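Local structure of alpha-amylase (Eubacterium rectale DSM 17629, 6AZ5) at residues His3-Tyr8 against Glu98-Val103; Tyr36-Thr41 against Phe52-Thr57. The protein probably binds starch-type alpha-glucans as a family 41 carbohydrate-binding module of a surface-anchored amylase, holding the enzyme close to its polysaccharide substrate. One frame throughout, in Å; residues are numbered along the deposited sequence.

Contact 1. Residues His3-Tyr8 against Glu98-Val103; sequences HTFTIY and EVLYYV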
loop_
_atom_site.group_PDB
_atom_site.type_symbol
_atom_site.label_atom_id
_atom_site.label_comp_id
_atom_site.label_asym_id
_atom_site.label_seq_id
_atom_site.Cartn_x
_atom_site.Cartn_y
_atom_site.Cartn_z
ATOM N N HIS A 3 5.960 1.361 15.478
ATOM C CA HIS A 3 5.616 2.458 14.587
ATOM C C HIS A 3 4.559 2.026 13.573
ATOM O O HIS A 3 4.718 1.015 12.885
ATOM C CB HIS A 3 6.858 2.970 13.861
ATOM C CG HIS A 3 6.548 3.928 12.758
ATOM N ND1 HIS A 3 6.080 5.205 12.994
ATOM C CD2 HIS A 3 6.605 3.790 11.415
ATOM C CE1 HIS A 3 5.878 5.812 11.839
ATOM N NE2 HIS A 3 6.191 4.983 10.866
ATOM N N THR A 4 3.483 2.798 13.480
ATOM C CA THR A 4 2.412 2.510 12.529
ATOM C C THR A 4 2.356 3.568 11.425
ATOM O O THR A 4 2.386 4.765 11.700
ATOM C CB THR A 4 1.040 2.437 13.230
ATOM O OG1 THR A 4 1.014 1.313 14.116
ATOM C CG2 THR A 4 -0.076 2.277 12.212
ATOM N N PHE A 5 2.289 3.123 10.174
ATOM C CA PHE A 5 2.078 4.039 9.067
ATOM C C PHE A 5 0.850 3.627 8.267
ATOM O O PHE A 5 0.394 2.493 8.348
ATOM C CB PHE A 5 3.310 4.108 8.159
ATOM C CG PHE A 5 3.702 2.790 7.549
ATOM C CD1 PHE A 5 4.573 1.934 8.209
ATOM C CD2 PHE A 5 3.222 2.417 6.301
ATOM C CE1 PHE A 5 4.946 0.724 7.645
ATOM C CE2 PHE A 5 3.588 1.206 5.732
ATOM C CZ PHE A 5 4.452 0.360 6.404
ATOM N N THR A 6 0.314 4.573 7.512
ATOM C CA THR A 6 -0.813 4.316 6.636
ATOM C C THR A 6 -0.304 4.219 5.207
ATOM O O THR A 6 0.605 4.951 4.816
ATOM C CB THR A 6 -1.873 5.431 6.745
ATOM O OG1 THR A 6 -2.316 5.533 8.103
ATOM C CG2 THR A 6 -3.060 5.141 5.854
ATOM N N ILE A 7 -0.867 3.309 4.427
ATOM C CA ILE A 7 -0.530 3.263 3.015
ATOM C C ILE A 7 -1.790 3.229 2.155
ATOM O O ILE A 7 -2.670 2.380 2.328
ATOM C CB ILE A 7 0.408 2.067 2.692
ATOM C CG1 ILE A 7 0.574 1.910 1.184
ATOM C CG2 ILE A 7 -0.101 0.781 3.310
ATOM C CD1 ILE A 7 1.818 1.127 0.809
ATOM N N TYR A 8 -1.876 4.204 1.252
ATOM C CA TYR A 8 -2.958 4.300 0.282
ATOM C C TYR A 8 -2.542 3.667 -1.036
ATOM O O TYR A 8 -1.387 3.791 -1.444
ATOM C CB TYR A 8 -3.346 5.755 0.025
ATOM C CG TYR A 8 -3.804 6.539 1.232
ATOM C CD1 TYR A 8 -4.513 5.938 2.258
ATOM C CD2 TYR A 8 -3.534 7.898 1.332
ATOM C CE1 TYR A 8 -4.940 6.672 3.355
ATOM C CE2 TYR A 8 -3.951 8.635 2.423
ATOM C CZ TYR A 8 -4.649 8.017 3.434
ATOM O OH TYR A 8 -5.063 8.750 4.519
ATOM N N GLU A 98 2.853 9.085 9.328
ATOM C CA GLU A 98 3.458 8.634 8.083
ATOM C C GLU A 98 2.415 8.051 7.134
ATOM O O GLU A 98 1.688 7.118 7.473
ATOM C CB GLU A 98 4.560 7.606 8.339
ATOM C CG GLU A 98 5.206 7.131 7.044
ATOM C CD GLU A 98 6.471 6.332 7.255
ATOM O OE1 GLU A 98 6.764 5.936 8.402
ATOM O OE2 GLU A 98 7.176 6.096 6.258
ATOM N N VAL A 99 2.354 8.624 5.943
ATOM C CA VAL A 99 1.445 8.163 4.913
ATOM C C VAL A 99 2.224 7.858 3.643
ATOM O O VAL A 99 3.046 8.661 3.209
ATOM C CB VAL A 99 0.357 9.209 4.629
ATOM C CG1 VAL A 99 -0.465 8.814 3.417
ATOM C CG2 VAL A 99 -0.530 9.366 5.849
ATOM N N LEU A 100 1.983 6.685 3.066
ATOM C CA LEU A 100 2.553 6.343 1.768
ATOM C C LEU A 100 1.477 6.350 0.683
ATOM O O LEU A 100 0.357 5.875 0.893
ATOM C CB LEU A 100 3.253 4.985 1.822
ATOM C CG LEU A 100 4.710 4.970 2.306
ATOM C CD1 LEU A 100 5.563 5.934 1.504
ATOM C CD2 LEU A 100 4.826 5.266 3.801
ATOM N N TYR A 101 1.821 6.921 -0.467
ATOM C CA TYR A 101 0.933 6.932 -1.620
ATOM C C TYR A 101 1.459 5.998 -2.694
ATOM O O TYR A 101 2.481 6.258 -3.329
ATOM C CB TYR A 101 0.778 8.338 -2.178
ATOM C CG TYR A 101 0.132 9.294 -1.212
ATOM C CD1 TYR A 101 -1.247 9.449 -1.172
ATOM C CD2 TYR A 101 0.900 10.031 -0.328
ATOM C CE1 TYR A 101 -1.838 10.323 -0.280
ATOM C CE2 TYR A 101 0.322 10.904 0.561
ATOM C CZ TYR A 101 -1.044 11.048 0.585
ATOM O OH TYR A 101 -1.609 11.922 1.481
ATOM N N TYR A 102 0.749 4.896 -2.878
ATOM C CA TYR A 102 1.156 3.874 -3.813
ATOM C C TYR A 102 0.203 3.889 -5.000
ATOM O O TYR A 102 -0.922 3.400 -4.921
ATOM C CB TYR A 102 1.198 2.511 -3.110
ATOM C CG TYR A 102 1.570 1.320 -3.965
ATOM C CD1 TYR A 102 2.163 1.478 -5.211
ATOM C CD2 TYR A 102 1.391 0.024 -3.485
ATOM C CE1 TYR A 102 2.515 0.382 -5.979
ATOM C CE2 TYR A 102 1.749 -1.078 -4.241
ATOM C CZ TYR A 102 2.312 -0.892 -5.489
ATOM O OH TYR A 102 2.675 -1.979 -6.250
ATOM N N VAL A 103 0.668 4.487 -6.090
ATOM C CA VAL A 103 -0.025 4.395 -7.365
ATOM C C VAL A 103 0.490 3.160 -8.084
ATOM O O VAL A 103 1.697 2.997 -8.252
ATOM C CB VAL A 103 0.185 5.647 -8.238
ATOM C CG1 VAL A 103 -0.182 5.355 -9.688
ATOM C CG2 VAL A 103 -0.633 6.812 -7.698
#
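Thr6, Ile7 and Tyr8 pair with Val99, Leu100 and Tyr101 as parallel neighbours in the beta-sandwich fold expected of a CBM41 module, joining the first strand to the last. The hydrogen bonds alternate between the strands: Thr6 N gives to Glu98 O, Leu100 N to Thr6 O, Tyr8 N to Leu100 O and Tyr102 N to Tyr8 O.

Ahead of the ladder, the His3 ring and the Glu98 side chain cross at about a right angle. His3 CG stands anti to the backbone N (chi1 170°), and NE2 donates to Glu98 OE1 at 2.7 Å, meeting it nearly along its C-O axis. The carboxylate is buried and well supplied with donors: OE1 also takes Gly94 N, while OE2 binds Ser93 N and His110 NE2. This clustering would be expected to favour a charged carboxylate.

On the buried face, Phe5, Ile7 and Leu100 make apolar contacts. Phe5 CG sits between its backbone N and carbonyl carbon (chi1 60°), and the ring sends CD2 to within 4.1 Å of Leu100 CD2; Ile7 CG1 lies 4.1 Å from Leu100 CB. Tyr102 starts toward strand 3-8, its CB 3.3 Å from Tyr8 O, but its ring turns off and carries the OH to Asp84 OD2 and Ala71 N, which it bonds.

The opposite face carries Thr6, Tyr8, Val99 and Tyr101. Tyr8 also stacks on Tyr42. The side chains of Tyr8 and Tyr101 run side by side, pointing the same way, yet their ring planes are 66° apart in an offset edge-to-face pair, with the edge of Tyr8 turned to the face of Tyr101. Tyr8 CD2 lies 3.4 Å from Tyr101 CE1, and the adjoining Tyr8 CE2 approaches Val99 CG1 at 3.6 Å.

Contact 2. Residues Tyr36-Thr41 against Phe52-Thr57; sequences YVFDGT and FKQTIT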
loop_
_atom_site.group_PDB
_atom_site.type_symbol
_atom_site.label_atom_id
_atom_site.label_comp_id
_atom_site.label_asym_id
_atom_site.label_seq_id
_atom_site.Cartn_x
_atom_site.Cartn_y
_atom_site.Cartn_z
ATOM N N TYR A 36 -0.807 -8.357 3.217
ATOM C CA TYR A 36 -1.351 -7.260 4.015
ATOM C C TYR A 36 -2.547 -6.673 3.276
ATOM O O TYR A 36 -2.388 -6.018 2.244
ATOM C CB TYR A 36 -0.282 -6.188 4.285
ATOM C CG TYR A 36 0.840 -6.697 5.148
ATOM C CD1 TYR A 36 1.883 -7.433 4.601
ATOM C CD2 TYR A 36 0.844 -6.474 6.516
ATOM C CE1 TYR A 36 2.902 -7.920 5.389
ATOM C CE2 TYR A 36 1.857 -6.961 7.311
ATOM C CZ TYR A 36 2.885 -7.682 6.742
ATOM O OH TYR A 36 3.900 -8.171 7.533
ATOM N N VAL A 37 -3.741 -6.915 3.810
ATOM C CA VAL A 37 -4.991 -6.692 3.088
ATOM C C VAL A 37 -5.615 -5.326 3.367
ATOM O O VAL A 37 -5.742 -4.917 4.515
ATOM C CB VAL A 37 -6.033 -7.799 3.434
ATOM C CG1 VAL A 37 -7.378 -7.509 2.783
ATOM C CG2 VAL A 37 -5.524 -9.175 3.019
ATOM N N PHE A 38 -6.009 -4.622 2.311
ATOM C CA PHE A 38 -6.688 -3.346 2.481
ATOM C C PHE A 38 -8.063 -3.574 3.088
ATOM O O PHE A 38 -8.788 -4.486 2.678
ATOM C CB PHE A 38 -6.800 -2.609 1.146
ATOM C CG PHE A 38 -5.476 -2.175 0.586
ATOM C CD1 PHE A 38 -4.873 -1.008 1.033
ATOM C CD2 PHE A 38 -4.831 -2.934 -0.375
ATOM C CE1 PHE A 38 -3.655 -0.605 0.532
ATOM C CE2 PHE A 38 -3.610 -2.536 -0.882
ATOM C CZ PHE A 38 -3.019 -1.374 -0.424
ATOM N N ASP A 39 -8.419 -2.748 4.066
ATOM C CA ASP A 39 -9.692 -2.907 4.749
ATOM C C ASP A 39 -10.439 -1.586 4.918
ATOM O O ASP A 39 -11.422 -1.515 5.652
ATOM C CB ASP A 39 -9.486 -3.572 6.113
ATOM C CG ASP A 39 -8.425 -2.882 6.963
ATOM O OD1 ASP A 39 -7.943 -1.795 6.585
ATOM O OD2 ASP A 39 -8.081 -3.433 8.034
ATOM N N GLY A 40 -9.981 -0.547 4.229
ATOM C CA GLY A 40 -10.634 0.747 4.289
ATOM C C GLY A 40 -10.443 1.547 3.017
ATOM O O GLY A 40 -9.774 1.101 2.089
ATOM N N THR A 41 -11.052 2.727 2.964
ATOM C CA THR A 41 -10.867 3.618 1.824
ATOM C C THR A 41 -10.530 5.028 2.279
ATOM O O THR A 41 -10.809 5.412 3.416
ATOM C CB THR A 41 -12.123 3.700 0.922
ATOM O OG1 THR A 41 -13.159 4.409 1.611
ATOM C CG2 THR A 41 -12.616 2.315 0.540
ATOM N N PHE A 52 -7.596 2.678 -1.821
ATOM C CA PHE A 52 -7.602 1.638 -0.792
ATOM C C PHE A 52 -6.724 2.121 0.359
ATOM O O PHE A 52 -5.704 2.760 0.126
ATOM C CB PHE A 52 -7.060 0.300 -1.322
ATOM C CG PHE A 52 -7.924 -0.347 -2.368
ATOM C CD1 PHE A 52 -7.729 -0.071 -3.712
ATOM C CD2 PHE A 52 -8.920 -1.244 -2.008
ATOM C CE1 PHE A 52 -8.516 -0.670 -4.677
ATOM C CE2 PHE A 52 -9.712 -1.843 -2.966
ATOM C CZ PHE A 52 -9.511 -1.556 -4.303
ATOM N N LYS A 53 -7.092 1.819 1.598
ATOM C CA LYS A 53 -6.206 2.174 2.697
ATOM C C LYS A 53 -6.041 1.030 3.683
ATOM O O LYS A 53 -6.902 0.158 3.798
ATOM C CB LYS A 53 -6.714 3.427 3.422
ATOM C CG LYS A 53 -7.603 3.151 4.613
ATOM C CD LYS A 53 -8.103 4.437 5.255
ATOM C CE LYS A 53 -9.157 4.137 6.320
ATOM N NZ LYS A 53 -9.894 5.364 6.719
ATOM N N GLN A 54 -4.907 1.037 4.375
ATOM C CA GLN A 54 -4.688 0.165 5.518
ATOM C C GLN A 54 -3.562 0.736 6.368
ATOM O O GLN A 54 -2.777 1.559 5.897
ATOM C CB GLN A 54 -4.356 -1.254 5.074
ATOM C CG GLN A 54 -3.052 -1.384 4.312
ATOM C CD GLN A 54 -2.709 -2.832 4.011
ATOM O OE1 GLN A 54 -2.638 -3.667 4.912
ATOM N NE2 GLN A 54 -2.518 -3.139 2.734
ATOM N N THR A 55 -3.494 0.316 7.624
ATOM C CA THR A 55 -2.386 0.711 8.476
ATOM C C THR A 55 -1.484 -0.490 8.714
ATOM O O THR A 55 -1.937 -1.630 8.729
ATOM C CB THR A 55 -2.861 1.268 9.822
ATOM O OG1 THR A 55 -3.653 0.278 10.485
ATOM C CG2 THR A 55 -3.691 2.525 9.619
ATOM N N ILE A 56 -0.199 -0.232 8.880
ATOM C CA ILE A 56 0.753 -1.313 9.015
ATOM C C ILE A 56 1.738 -0.973 10.123
ATOM O O ILE A 56 2.244 0.144 10.199
ATOM C CB ILE A 56 1.473 -1.579 7.678
ATOM C CG1 ILE A 56 0.506 -2.279 6.710
ATOM C CG2 ILE A 56 2.701 -2.426 7.892
ATOM C CD1 ILE A 56 1.030 -2.455 5.307
ATOM N N THR A 57 1.969 -1.935 11.006
ATOM C CA THR A 57 2.798 -1.717 12.177
ATOM C C THR A 57 4.133 -2.421 12.012
ATOM O O THR A 57 4.176 -3.611 11.697
ATOM C CB THR A 57 2.104 -2.231 13.455
ATOM O OG1 THR A 57 0.858 -1.549 13.630
ATOM C CG2 THR A 57 2.981 -2.006 14.676
HETATM O O HOH W 1 -5.525 -1.769 8.457
HETATM O O HOH W 2 -12.560 6.074 5.240
#
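Phe38 and Gln54 pack across an antiparallel beta hairpin whose first strand is interrupted by a classic beta bulge, Asp39 and Gly40 both facing Lys53. The tight part is the buried side around the Phe38 ring, which is held between two groups. Gln54 NE2 lies 3.4 Å above the centre of one face, and Phe52 CB sits over the other, displaced toward the rim. Gln54 CG lies between its backbone N and carbonyl carbon (chi1 65°), and the chain then extends across Phe38, its amide plane turned 65° from the ring. The same NE2 donates to Tyr36 O at 2.9 Å, reaching it from above the carbonyl plane. The Gln54 side chain thus bridges the strands where Tyr36 CA and Ile56 CA are 8.0 Å apart. Leu25 of strand 24-29 touches both Phe38 and Gln54.

At the bulge, Lys53 O receives Asp39 N at 3.3 Å and, more weakly, Gly40 N, while Lys53 N returns a shorter bond of 2.8 Å to Gly40 O.

The solvent side is looser and bridged by water. One water donates to Asp39 OD1 and accepts from Thr55 N, linking the bulge to the second strand. The extended Lys53 chain runs past Gly40 to Thr41, where NZ makes a weak bond to Thr41 O; a second water donates to that oxygen at 2.6 Å and accepts from Lys53 NZ.

In the fold
The centres of contacts 1 and 2 lie about 9 Å apart in one mixed sheet, where strands 3-10 and 49-58 are antiparallel neighbours. The order across this part of the sheet is 99-103, 3-10, 49-58, 35-44, so the two contacts flank the seam between the middle strands. Phe5 O probably accepts a hydrogen bond from Ile56 N across it, and Tyr8 CD1 packs on Lys53 CB. The two segments of contact 2 are only ten residues apart in the chain, and they fall within the 89 residues between the segments of contact 1. Contact 1 thereby sets the first and last strands of the module side by side in the same sheet that contains the hairpin.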